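Long-range contacts in endonuclease and methylase LlaGI (Lactococcus lactis, PDB 5FFJ), which recognises a specific DNA sequence and, in the full-length Type ISP enzyme, probably combines adenine methylation with ATP-driven translocation and DNA cleavage by a nuclease absent here: residues N1178-I1183 / A1210-R1215; V1056-I1061 / V1164-Q1169; F170-E175 / M207-T212. All coordinates share one frame; numbering follows the deposited sequence.

From the N terminus, contact 3 comes first. It joins F170-E175 to M207-T212 and closes a loop of 31 residues in the parallel sheet of the ATPase part. Contact 2 follows far along the chain. It brings V1164-Q1169 back to V1056-I1061 over 102 residues. Contact 1, N1178-I1183 with A1210-R1215, closes a 26-residue connection that holds strand 1194-1197, which lies on the other side of 1180-1184. The three lie in series, and none nests in or crosses another. Contacts 1 and 2 touch, with centres about 9 Å apart, because strand 1210-1214 pairs with strand 1058-1059 in the DNA-binding specificity domain. Contact 3 lies more than 70 Å from both, centre to centre.

Contact 1: N1178-I1183 / A1210-R1215; sequences NLLINI and ARNLPR. With nucleotides of chain B.
The backbones of N1178-I1183 and A1210-R1215 run antiparallel and supply the main hydrogen bonds. I1183 N donates to R1211 O at 2.7 Å, nearly along the C=O axis. R1211 N returns a weak bond to I1183 O. R1215 N donates to L1179 O at the other end. Between these ends, L1180 and P1214 form a non-hydrogen-bonded pair. P1214 therefore needs no N-H towards this neighbour, and L1213 O rests against L1180 CA at 3.5 Å.

Van der Waals contacts fall on both faces. On the face of I1181 and L1213, I1183 holds CG1 between its backbone N and carbonyl carbon (chi1 52°). This lays CG1 across R1211 CB at 3.8 Å, the two side chains crossing at about a right angle. I1183 CD1 reaches L1213 CD1 at 4.2 Å. On the other face L1180 CB sits on P1214 CA, and its CD2 comes 3.8 Å from N1212 OD1.

Polar side chains serve different ends. N1182 and N1212 lie side by side with their amide planes 75° apart, N1182 OD1 touching N1212 CB at 3.3 Å. N1182 ND2 is held by S1201 OG, N1178 ND2 by F1216 O and T1170 O, and R1215 by a salt bridge to D1234. R1211 bends at chi2 (-67°) and leads away from the pair. Its NH2 donates to phosphate oxygen OP2 of DT8 of chain B at 3.1 Å, so the strand also grips the DNA backbone.

The two strands are the middle pair of a four-stranded antiparallel sheet in the specificity domain. Strand 1194-1197 flanks 1180-1184 and strand 1058-1059 flanks 1210-1214. Helix 1234-1243 packs F1237 and Y1241 onto I1181.

Contact 2: V1056-I1061 / V1164-Q1169; sequences VKDIGI and VRKTYQ. With nucleotides of chain B.
V1164 to T1167 form a type II' beta turn, and R1165 takes its second position with a positive phi. The turn sends the R1165 side chain obliquely across I1059 towards the DNA. R1165 CG is anti to the carbonyl carbon, and the chain bends at chi2 (-63°) before it straightens. NE then donates to G1060 O at 3.1 Å, almost straight at 172°. The oxygen lies in the guanidinium plane, although NE stands above the carbonyl plane. I1059 covers one face of the group. Its CG1 sits between the backbone N and carbonyl carbon (chi1 71°), which brings CD1 over the centre of the guanidinium, 3.3 Å from R1165 CZ. At the far edge NH1 and NH2 both donate to N7 of DA7 of chain B, at 3.1 and 3.2 Å.

The D1058 and K1166 side chains run alongside each other in opposite senses. D1058 CG is anti to its backbone N, and OD1 accepts from K1166 N at 3.2 Å, with the donor above the carboxylate plane. The K1166 chain stays extended until it bends at chi4. Its CD passes V1056 CG1 at 3.7 Å, and NZ donates to OP1 of DC6 of chain B at 3.2 Å. Behind the turn, T1167 OG1 donates to V1164 O, and I1061 CD1 packs on V1164 and T1167.

An alanine at R1165 would remove the NE bond to G1060 O and both N7 bonds, and would probably weaken the hold on DA7. The contact thus joins a base-directed arginine to a phosphate-binding lysine, as expected of a target recognition domain. N7 is common to adenine and guanine, so these two bonds alone would accept either purine. The D1058 carboxylate, near the K1166 and R1165 charges but in contact with neither, may partly offset them.

Contact 3: F170-E175 / M207-T212; sequences FIISDE and MYQTAT
F170 starts its strand with CG anti to the backbone N. Its ring tip meets the partner strand obliquely, CZ lying 3.5 Å from M207 CB. M207 SD stands at the ring edge, 5.2 Å from the F170 ring centroid, a Met-aromatic contact. The M207 chain is extended and bends only at chi3 (61°), which turns CE back towards the ring tip. F29 meets F170 edge to face.

I171 adds backbone. Its O accepts from M207 N at 2.8 Å, nearly along the C=O axis. I172 lies beside M207, pointing the same way, with CD1 3.7 Å from M207 CE. I172 CG1 also lies over one face of the F170 ring, towards its rim. The I172 and Q209 side chains cross obliquely, and CG2 of I172 lies against the amide oxygen, OE1, of Q209.

This pair belongs to the parallel sheet of a RecA-like, P-loop ATPase domain. Strand 64-70 runs on the other side of 170-174, and helix 45-60 packs on the face of M207 and Q209. The sequence D174-E175, followed by alanine and H177, fits the DEAH box (motif II) of superfamily 2 helicases. T210-A211-T212 matches motif III, which in relatives lies beside it.

S173 N donates to M207 O, and S173 O accepts from Q209 N at 2.9 Å and a straight 175°. The S173 side chain points to the opposite face, where CB touches Y208 CD2 at 3.7 Å.

D174 holds CG anti to its backbone N. OD1 accepts from the next backbone N, that of E175, from above the carboxylate plane. It also takes a weak bond from Q209 NE2 at 3.4 Å, carboxylate and amide planes being 60° apart. Y68 OH is a second, weak partner of that NE2.

E175 leaves the strand with positive phi and psi, its CA facing T210 CB.

Contact 1: N1178-I1183 / A1210-R1215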
loop_
_atom_site.group_PDB
_atom_site.type_symbol
_atom_site.label_atom_id
_atom_site.label_comp_id
_atom_site.label_asym_id
_atom_site.label_seq_id
_atom_site.Cartn_x
_atom_site.Cartn_y
_atom_site.Cartn_z
ATOM N N ASN A 1178 -16.616 9.596 39.538
ATOM C CA ASN A 1178 -16.256 8.192 39.684
ATOM C C ASN A 1178 -14.741 7.994 39.684
ATOM O O ASN A 1178 -13.993 8.838 39.183
ATOM C CB ASN A 1178 -16.890 7.371 38.559
ATOM C CG ASN A 1178 -17.226 5.954 38.984
ATOM O OD1 ASN A 1178 -16.635 5.415 39.920
ATOM N ND2 ASN A 1178 -18.181 5.340 38.289
ATOM N N LEU A 1179 -14.302 6.880 40.264
ATOM C CA LEU A 1179 -12.908 6.452 40.196
ATOM C C LEU A 1179 -12.822 5.109 39.488
ATOM O O LEU A 1179 -13.545 4.176 39.842
ATOM C CB LEU A 1179 -12.294 6.326 41.592
ATOM C CG LEU A 1179 -12.015 7.581 42.418
ATOM C CD1 LEU A 1179 -11.314 7.174 43.702
ATOM C CD2 LEU A 1179 -11.177 8.592 41.649
ATOM N N LEU A 1180 -11.951 5.011 38.487
ATOM C CA LEU A 1180 -11.681 3.728 37.851
ATOM C C LEU A 1180 -10.182 3.473 37.735
ATOM O O LEU A 1180 -9.395 4.380 37.465
ATOM C CB LEU A 1180 -12.356 3.645 36.475
ATOM C CG LEU A 1180 -12.314 4.834 35.513
ATOM C CD1 LEU A 1180 -11.013 4.892 34.750
ATOM C CD2 LEU A 1180 -13.473 4.733 34.541
ATOM N N ILE A 1181 -9.802 2.223 37.978
ATOM C CA ILE A 1181 -8.419 1.789 37.862
ATOM C C ILE A 1181 -8.190 1.189 36.485
ATOM O O ILE A 1181 -8.558 0.041 36.239
ATOM C CB ILE A 1181 -8.057 0.744 38.935
ATOM C CG1 ILE A 1181 -8.328 1.305 40.330
ATOM C CG2 ILE A 1181 -6.596 0.323 38.803
ATOM C CD1 ILE A 1181 -8.189 0.286 41.435
ATOM N N ASN A 1182 -7.596 1.959 35.583
ATOM C CA ASN A 1182 -7.243 1.422 34.276
ATOM C C ASN A 1182 -6.093 0.432 34.396
ATOM O O ASN A 1182 -5.172 0.629 35.190
ATOM C CB ASN A 1182 -6.867 2.537 33.301
ATOM C CG ASN A 1182 -8.015 3.485 33.027
ATOM O OD1 ASN A 1182 -9.023 3.103 32.433
ATOM N ND2 ASN A 1182 -7.862 4.734 33.445
ATOM N N ILE A 1183 -6.159 -0.633 33.606
ATOM C CA ILE A 1183 -5.109 -1.644 33.586
ATOM C C ILE A 1183 -4.827 -2.123 32.167
ATOM O O ILE A 1183 -5.695 -2.043 31.293
ATOM C CB ILE A 1183 -5.481 -2.870 34.447
ATOM C CG1 ILE A 1183 -6.863 -3.397 34.047
ATOM C CG2 ILE A 1183 -5.445 -2.517 35.933
ATOM C CD1 ILE A 1183 -7.213 -4.735 34.662
ATOM N N ALA A 1210 -7.468 -1.806 26.939
ATOM C CA ALA A 1210 -7.405 -1.457 28.355
ATOM C C ALA A 1210 -8.714 -1.755 29.067
ATOM O O ALA A 1210 -9.786 -1.332 28.632
ATOM C CB ALA A 1210 -7.045 0.010 28.528
ATOM N N ARG A 1211 -8.606 -2.489 30.167
ATOM C CA ARG A 1211 -9.734 -2.739 31.048
ATOM C C ARG A 1211 -9.684 -1.722 32.182
ATOM O O ARG A 1211 -8.601 -1.271 32.564
ATOM C CB ARG A 1211 -9.690 -4.168 31.600
ATOM C CG ARG A 1211 -9.134 -5.217 30.632
ATOM C CD ARG A 1211 -10.065 -5.410 29.435
ATOM N NE ARG A 1211 -9.380 -6.027 28.295
ATOM C CZ ARG A 1211 -9.866 -7.011 27.544
ATOM N NH1 ARG A 1211 -11.061 -7.536 27.788
ATOM N NH2 ARG A 1211 -9.142 -7.480 26.534
ATOM N N ASN A 1212 -10.846 -1.346 32.706
ATOM C CA ASN A 1212 -10.897 -0.483 33.880
ATOM C C ASN A 1212 -11.854 -1.040 34.920
ATOM O O ASN A 1212 -12.797 -1.766 34.595
ATOM C CB ASN A 1212 -11.298 0.947 33.501
ATOM C CG ASN A 1212 -12.652 1.022 32.837
ATOM O OD1 ASN A 1212 -13.682 1.080 33.509
ATOM N ND2 ASN A 1212 -12.661 1.034 31.508
ATOM N N LEU A 1213 -11.589 -0.695 36.174
ATOM C CA LEU A 1213 -12.316 -1.242 37.307
ATOM C C LEU A 1213 -12.966 -0.117 38.104
ATOM O O LEU A 1213 -12.343 0.442 39.007
ATOM C CB LEU A 1213 -11.366 -2.057 38.184
ATOM C CG LEU A 1213 -10.742 -3.238 37.434
ATOM C CD1 LEU A 1213 -9.414 -3.632 38.038
ATOM C CD2 LEU A 1213 -11.700 -4.419 37.427
ATOM N N PRO A 1214 -14.222 0.223 37.770
ATOM C CA PRO A 1214 -14.867 1.398 38.364
ATOM C C PRO A 1214 -15.129 1.257 39.857
ATOM O O PRO A 1214 -15.347 0.153 40.356
ATOM C CB PRO A 1214 -16.184 1.499 37.591
ATOM C CG PRO A 1214 -16.468 0.115 37.154
ATOM C CD PRO A 1214 -15.134 -0.505 36.871
ATOM N N ARG A 1215 -15.102 2.386 40.557
ATOM C CA ARG A 1215 -15.402 2.422 41.980
ATOM C C ARG A 1215 -16.910 2.448 42.184
ATOM O O ARG A 1215 -17.423 1.921 43.172
ATOM C CB ARG A 1215 -14.749 3.644 42.631
ATOM C CG ARG A 1215 -15.087 3.851 44.101
ATOM C CD ARG A 1215 -14.575 2.711 44.967
ATOM N NE ARG A 1215 -14.862 2.931 46.383
ATOM C CZ ARG A 1215 -16.020 2.643 46.973
ATOM N NH1 ARG A 1215 -17.021 2.118 46.278
ATOM N NH2 ARG A 1215 -16.179 2.880 48.268
ATOM P P DT B 8 -9.843 -11.232 24.219
ATOM O OP1 DT B 8 -9.752 -12.678 24.525
ATOM O OP2 DT B 8 -9.542 -10.249 25.284
ATOM O "O5'" DT B 8 -8.894 -10.901 22.973
ATOM C "C5'" DT B 8 -9.210 -11.415 21.672
ATOM C "C4'" DT B 8 -8.312 -10.804 20.606
ATOM O "O4'" DT B 8 -8.996 -9.668 19.984
ATOM C "C3'" DT B 8 -6.994 -10.235 21.119
ATOM O "O3'" DT B 8 -5.977 -10.328 20.122
ATOM C "C2'" DT B 8 -7.382 -8.796 21.410
ATOM C "C1'" DT B 8 -8.227 -8.491 20.185
ATOM N N1 DT B 8 -9.152 -7.296 20.307
ATOM C C2 DT B 8 -9.573 -6.659 19.159
ATOM O O2 DT B 8 -9.241 -7.006 18.041
ATOM N N3 DT B 8 -10.409 -5.598 19.364
ATOM C C4 DT B 8 -10.855 -5.111 20.568
ATOM O O4 DT B 8 -11.605 -4.148 20.633
ATOM C C5 DT B 8 -10.374 -5.812 21.739
ATOM C C7 DT B 8 -10.786 -5.374 23.119
ATOM C C6 DT B 8 -9.555 -6.859 21.554
#

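Contact 2: V1056-I1061 / V1164-Q1169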
loop_
_atom_site.group_PDB
_atom_site.type_symbol
_atom_site.label_atom_id
_atom_site.label_comp_id
_atom_site.label_asym_id
_atom_site.label_seq_id
_atom_site.Cartn_x
_atom_site.Cartn_y
_atom_site.Cartn_z
ATOM N N VAL A 1056 -18.483 -5.508 38.776
ATOM C CA VAL A 1056 -18.497 -5.193 37.353
ATOM C C VAL A 1056 -17.190 -4.550 36.909
ATOM O O VAL A 1056 -16.685 -3.628 37.553
ATOM C CB VAL A 1056 -19.665 -4.247 37.007
ATOM C CG1 VAL A 1056 -19.539 -3.722 35.576
ATOM C CG2 VAL A 1056 -20.993 -4.958 37.204
ATOM N N LYS A 1057 -16.655 -5.046 35.799
ATOM C CA LYS A 1057 -15.503 -4.435 35.154
ATOM C C LYS A 1057 -15.905 -3.983 33.762
ATOM O O LYS A 1057 -16.779 -4.580 33.133
ATOM C CB LYS A 1057 -14.318 -5.406 35.088
ATOM C CG LYS A 1057 -14.588 -6.705 34.338
ATOM C CD LYS A 1057 -14.222 -6.610 32.861
ATOM C CE LYS A 1057 -14.483 -7.921 32.129
ATOM N NZ LYS A 1057 -15.912 -8.334 32.211
ATOM N N ASP A 1058 -15.263 -2.920 33.297
ATOM C CA ASP A 1058 -15.529 -2.369 31.980
ATOM C C ASP A 1058 -14.231 -2.390 31.187
ATOM O O ASP A 1058 -13.181 -2.753 31.719
ATOM C CB ASP A 1058 -16.092 -0.947 32.098
ATOM C CG ASP A 1058 -16.575 -0.391 30.772
ATOM O OD1 ASP A 1058 -17.065 -1.182 29.938
ATOM O OD2 ASP A 1058 -16.466 0.838 30.565
ATOM N N ILE A 1059 -14.310 -2.021 29.913
ATOM C CA ILE A 1059 -13.124 -1.879 29.086
ATOM C C ILE A 1059 -13.206 -0.552 28.333
ATOM O O ILE A 1059 -14.295 -0.072 28.027
ATOM C CB ILE A 1059 -12.968 -3.078 28.129
ATOM C CG1 ILE A 1059 -14.021 -3.066 27.024
ATOM C CG2 ILE A 1059 -13.107 -4.381 28.905
ATOM C CD1 ILE A 1059 -13.811 -4.181 26.018
ATOM N N GLY A 1060 -12.049 0.044 28.062
ATOM C CA GLY A 1060 -11.982 1.418 27.598
ATOM C C GLY A 1060 -12.775 1.709 26.342
ATOM O O GLY A 1060 -12.986 0.827 25.512
ATOM N N ILE A 1061 -13.202 2.960 26.206
ATOM C CA ILE A 1061 -14.071 3.356 25.108
ATOM C C ILE A 1061 -13.324 3.280 23.773
ATOM O O ILE A 1061 -12.105 3.461 23.717
ATOM C CB ILE A 1061 -14.634 4.785 25.336
ATOM C CG1 ILE A 1061 -16.033 4.910 24.734
ATOM C CG2 ILE A 1061 -13.710 5.852 24.764
ATOM C CD1 ILE A 1061 -16.751 6.176 25.141
ATOM N N VAL A 1164 -19.310 2.658 23.142
ATOM C CA VAL A 1164 -19.364 3.506 24.326
ATOM C C VAL A 1164 -19.193 2.681 25.597
ATOM O O VAL A 1164 -19.004 3.238 26.674
ATOM C CB VAL A 1164 -20.695 4.296 24.398
ATOM C CG1 VAL A 1164 -20.826 5.225 23.193
ATOM C CG2 VAL A 1164 -21.896 3.350 24.492
ATOM N N ARG A 1165 -19.261 1.357 25.465
ATOM C CA ARG A 1165 -19.009 0.462 26.592
ATOM C C ARG A 1165 -19.980 0.740 27.744
ATOM O O ARG A 1165 -21.141 1.086 27.514
ATOM C CB ARG A 1165 -17.559 0.613 27.053
ATOM C CG ARG A 1165 -16.542 0.568 25.918
ATOM C CD ARG A 1165 -16.562 -0.776 25.219
ATOM N NE ARG A 1165 -15.277 -1.112 24.617
ATOM C CZ ARG A 1165 -15.084 -2.139 23.796
ATOM N NH1 ARG A 1165 -16.092 -2.935 23.463
ATOM N NH2 ARG A 1165 -13.880 -2.366 23.305
ATOM N N LYS A 1166 -19.501 0.589 28.977
ATOM C CA LYS A 1166 -20.316 0.825 30.168
ATOM C C LYS A 1166 -20.128 2.238 30.716
ATOM O O LYS A 1166 -20.411 2.497 31.887
ATOM C CB LYS A 1166 -19.972 -0.179 31.269
ATOM C CG LYS A 1166 -20.083 -1.636 30.872
ATOM C CD LYS A 1166 -19.851 -2.538 32.083
ATOM C CE LYS A 1166 -19.733 -4.009 31.702
ATOM N NZ LYS A 1166 -20.416 -4.343 30.419
ATOM N N THR A 1167 -19.645 3.147 29.876
ATOM C CA THR A 1167 -19.330 4.498 30.327
ATOM C C THR A 1167 -20.566 5.238 30.830
ATOM O O THR A 1167 -20.466 6.098 31.705
ATOM C CB THR A 1167 -18.679 5.326 29.211
ATOM O OG1 THR A 1167 -19.546 5.363 28.069
ATOM C CG2 THR A 1167 -17.334 4.727 28.820
ATOM N N TYR A 1168 -21.730 4.905 30.285
ATOM C CA TYR A 1168 -22.966 5.538 30.728
ATOM C C TYR A 1168 -23.353 5.064 32.128
ATOM O O TYR A 1168 -24.076 5.757 32.845
ATOM C CB TYR A 1168 -24.098 5.263 29.738
ATOM C CG TYR A 1168 -24.084 6.195 28.547
ATOM C CD1 TYR A 1168 -24.556 7.495 28.657
ATOM C CD2 TYR A 1168 -23.596 5.777 27.316
ATOM C CE1 TYR A 1168 -24.543 8.354 27.577
ATOM C CE2 TYR A 1168 -23.579 6.632 26.229
ATOM C CZ TYR A 1168 -24.054 7.919 26.365
ATOM O OH TYR A 1168 -24.043 8.779 25.290
ATOM N N GLN A 1169 -22.859 3.892 32.516
ATOM C CA GLN A 1169 -23.078 3.379 33.866
ATOM C C GLN A 1169 -22.046 3.930 34.850
ATOM O O GLN A 1169 -22.349 4.112 36.028
ATOM C CB GLN A 1169 -23.034 1.848 33.881
ATOM C CG GLN A 1169 -24.306 1.179 33.380
ATOM C CD GLN A 1169 -24.565 1.431 31.907
ATOM O OE1 GLN A 1169 -25.433 2.225 31.544
ATOM N NE2 GLN A 1169 -23.815 0.748 31.050
ATOM P P DC B 6 -19.759 -3.781 26.105
ATOM O OP1 DC B 6 -20.033 -3.229 27.452
ATOM O OP2 DC B 6 -19.169 -2.919 25.056
ATOM O "O5'" DC B 6 -18.829 -5.069 26.270
ATOM C "C5'" DC B 6 -19.342 -6.236 26.915
ATOM C "C4'" DC B 6 -18.743 -7.496 26.310
ATOM O "O4'" DC B 6 -19.037 -7.538 24.878
ATOM C "C3'" DC B 6 -17.218 -7.604 26.436
ATOM O "O3'" DC B 6 -16.835 -8.899 26.911
ATOM C "C2'" DC B 6 -16.724 -7.331 25.017
ATOM C "C1'" DC B 6 -17.861 -7.863 24.166
ATOM N N1 DC B 6 -17.928 -7.256 22.783
ATOM C C2 DC B 6 -17.667 -8.045 21.647
ATOM O O2 DC B 6 -17.386 -9.242 21.787
ATOM N N3 DC B 6 -17.732 -7.466 20.417
ATOM C C4 DC B 6 -18.039 -6.172 20.300
ATOM N N4 DC B 6 -18.089 -5.640 19.069
ATOM C C5 DC B 6 -18.301 -5.360 21.440
ATOM C C6 DC B 6 -18.235 -5.935 22.646
ATOM P P DA B 7 -15.365 -9.159 27.490
ATOM O OP1 DA B 7 -15.371 -10.445 28.198
ATOM O OP2 DA B 7 -14.939 -7.948 28.208
ATOM O "O5'" DA B 7 -14.478 -9.307 26.179
ATOM C "C5'" DA B 7 -14.382 -10.559 25.508
ATOM C "C4'" DA B 7 -13.640 -10.419 24.188
ATOM O "O4'" DA B 7 -14.289 -9.411 23.367
ATOM C "C3'" DA B 7 -12.173 -9.982 24.311
ATOM O "O3'" DA B 7 -11.320 -10.936 23.663
ATOM C "C2'" DA B 7 -12.142 -8.610 23.632
ATOM C "C1'" DA B 7 -13.297 -8.717 22.660
ATOM N N9 DA B 7 -13.831 -7.437 22.192
ATOM C C8 DA B 7 -14.164 -6.345 22.946
ATOM N N7 DA B 7 -14.622 -5.334 22.241
ATOM C C5 DA B 7 -14.589 -5.796 20.935
ATOM C C6 DA B 7 -14.946 -5.204 19.705
ATOM N N6 DA B 7 -15.429 -3.963 19.597
ATOM N N1 DA B 7 -14.785 -5.941 18.588
ATOM C C2 DA B 7 -14.302 -7.184 18.699
ATOM N N3 DA B 7 -13.933 -7.846 19.793
ATOM C C4 DA B 7 -14.103 -7.088 20.888
#

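Contact 3: F170-E175 / M207-T212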
loop_
_atom_site.group_PDB
_atom_site.type_symbol
_atom_site.label_atom_id
_atom_site.label_comp_id
_atom_site.label_asym_id
_atom_site.label_seq_id
_atom_site.Cartn_x
_atom_site.Cartn_y
_atom_site.Cartn_z
ATOM N N PHE A 170 -0.206 29.251 -39.342
ATOM C CA PHE A 170 0.599 28.094 -38.969
ATOM C C PHE A 170 2.048 28.531 -38.772
ATOM O O PHE A 170 2.548 29.378 -39.514
ATOM C CB PHE A 170 0.501 27.012 -40.053
ATOM C CG PHE A 170 0.828 25.612 -39.582
ATOM C CD1 PHE A 170 0.743 25.253 -38.245
ATOM C CD2 PHE A 170 1.217 24.648 -40.499
ATOM C CE1 PHE A 170 1.042 23.965 -37.836
ATOM C CE2 PHE A 170 1.519 23.360 -40.094
ATOM C CZ PHE A 170 1.431 23.019 -38.762
ATOM N N ILE A 171 2.713 27.970 -37.765
ATOM C CA ILE A 171 4.128 28.241 -37.531
ATOM C C ILE A 171 4.871 26.925 -37.321
ATOM O O ILE A 171 4.428 26.070 -36.554
ATOM C CB ILE A 171 4.341 29.173 -36.317
ATOM C CG1 ILE A 171 3.651 30.517 -36.568
ATOM C CG2 ILE A 171 5.834 29.376 -36.051
ATOM C CD1 ILE A 171 3.874 31.558 -35.489
ATOM N N ILE A 172 6.000 26.778 -38.008
ATOM C CA ILE A 172 6.766 25.537 -37.992
ATOM C C ILE A 172 8.218 25.786 -37.590
ATOM O O ILE A 172 8.941 26.525 -38.260
ATOM C CB ILE A 172 6.724 24.844 -39.372
ATOM C CG1 ILE A 172 5.286 24.442 -39.713
ATOM C CG2 ILE A 172 7.630 23.618 -39.387
ATOM C CD1 ILE A 172 5.102 23.914 -41.122
ATOM N N SER A 173 8.630 25.152 -36.496
ATOM C CA SER A 173 10.009 25.220 -36.030
ATOM C C SER A 173 10.724 23.907 -36.347
ATOM O O SER A 173 10.378 22.860 -35.798
ATOM C CB SER A 173 10.063 25.504 -34.522
ATOM O OG SER A 173 9.228 26.592 -34.165
ATOM N N ASP A 174 11.713 23.966 -37.238
ATOM C CA ASP A 174 12.518 22.793 -37.582
ATOM C C ASP A 174 13.783 22.807 -36.724
ATOM O O ASP A 174 14.212 23.869 -36.271
ATOM C CB ASP A 174 12.868 22.770 -39.078
ATOM C CG ASP A 174 13.598 21.500 -39.493
ATOM O OD1 ASP A 174 13.553 20.505 -38.737
ATOM O OD2 ASP A 174 14.211 21.495 -40.581
ATOM N N GLU A 175 14.363 21.629 -36.500
ATOM C CA GLU A 175 15.506 21.477 -35.600
ATOM C C GLU A 175 15.129 22.048 -34.236
ATOM O O GLU A 175 15.897 22.783 -33.614
ATOM C CB GLU A 175 16.755 22.164 -36.172
ATOM C CG GLU A 175 17.094 21.744 -37.604
ATOM C CD GLU A 175 17.322 20.249 -37.748
ATOM O OE1 GLU A 175 16.377 19.538 -38.153
ATOM O OE2 GLU A 175 18.448 19.785 -37.464
ATOM N N MET A 207 3.584 24.036 -34.882
ATOM C CA MET A 207 4.105 22.678 -34.990
ATOM C C MET A 207 5.614 22.668 -34.772
ATOM O O MET A 207 6.313 23.600 -35.169
ATOM C CB MET A 207 3.766 22.071 -36.353
ATOM C CG MET A 207 4.230 20.630 -36.506
ATOM S SD MET A 207 3.532 19.811 -37.953
ATOM C CE MET A 207 4.163 20.846 -39.270
ATOM N N TYR A 208 6.102 21.608 -34.134
ATOM C CA TYR A 208 7.527 21.438 -33.876
ATOM C C TYR A 208 8.037 20.152 -34.512
ATOM O O TYR A 208 7.495 19.076 -34.264
ATOM C CB TYR A 208 7.801 21.428 -32.367
ATOM C CG TYR A 208 7.618 22.777 -31.717
ATOM C CD1 TYR A 208 6.376 23.185 -31.256
ATOM C CD2 TYR A 208 8.688 23.648 -31.572
ATOM C CE1 TYR A 208 6.206 24.424 -30.662
ATOM C CE2 TYR A 208 8.531 24.882 -30.984
ATOM C CZ TYR A 208 7.292 25.274 -30.532
ATOM O OH TYR A 208 7.168 26.526 -29.952
ATOM N N GLN A 209 9.075 20.273 -35.335
ATOM C CA GLN A 209 9.654 19.115 -36.005
ATOM C C GLN A 209 11.146 18.989 -35.749
ATOM O O GLN A 209 11.924 19.913 -35.990
ATOM C CB GLN A 209 9.403 19.164 -37.513
ATOM C CG GLN A 209 9.025 20.519 -38.049
ATOM C CD GLN A 209 9.177 20.588 -39.552
ATOM O OE1 GLN A 209 8.213 20.826 -40.276
ATOM N NE2 GLN A 209 10.395 20.369 -40.032
ATOM N N THR A 210 11.521 17.820 -35.245
ATOM C CA THR A 210 12.914 17.423 -35.132
ATOM C C THR A 210 13.053 15.914 -35.229
ATOM O O THR A 210 12.059 15.190 -35.247
ATOM C CB THR A 210 13.552 17.871 -33.812
ATOM O OG1 THR A 210 14.729 17.088 -33.590
ATOM C CG2 THR A 210 12.592 17.691 -32.620
ATOM N N ALA A 211 14.300 15.455 -35.281
ATOM C CA ALA A 211 14.610 14.030 -35.248
ATOM C C ALA A 211 15.179 13.630 -33.888
ATOM O O ALA A 211 15.394 12.446 -33.625
ATOM C CB ALA A 211 15.598 13.675 -36.369
ATOM N N THR A 212 15.419 14.616 -33.026
ATOM C CA THR A 212 16.124 14.378 -31.764
ATOM C C THR A 212 15.767 15.356 -30.648
ATOM O O THR A 212 16.554 16.254 -30.355
ATOM C CB THR A 212 17.649 14.476 -31.952
ATOM O OG1 THR A 212 17.998 15.804 -32.366
ATOM C CG2 THR A 212 18.142 13.473 -32.981
#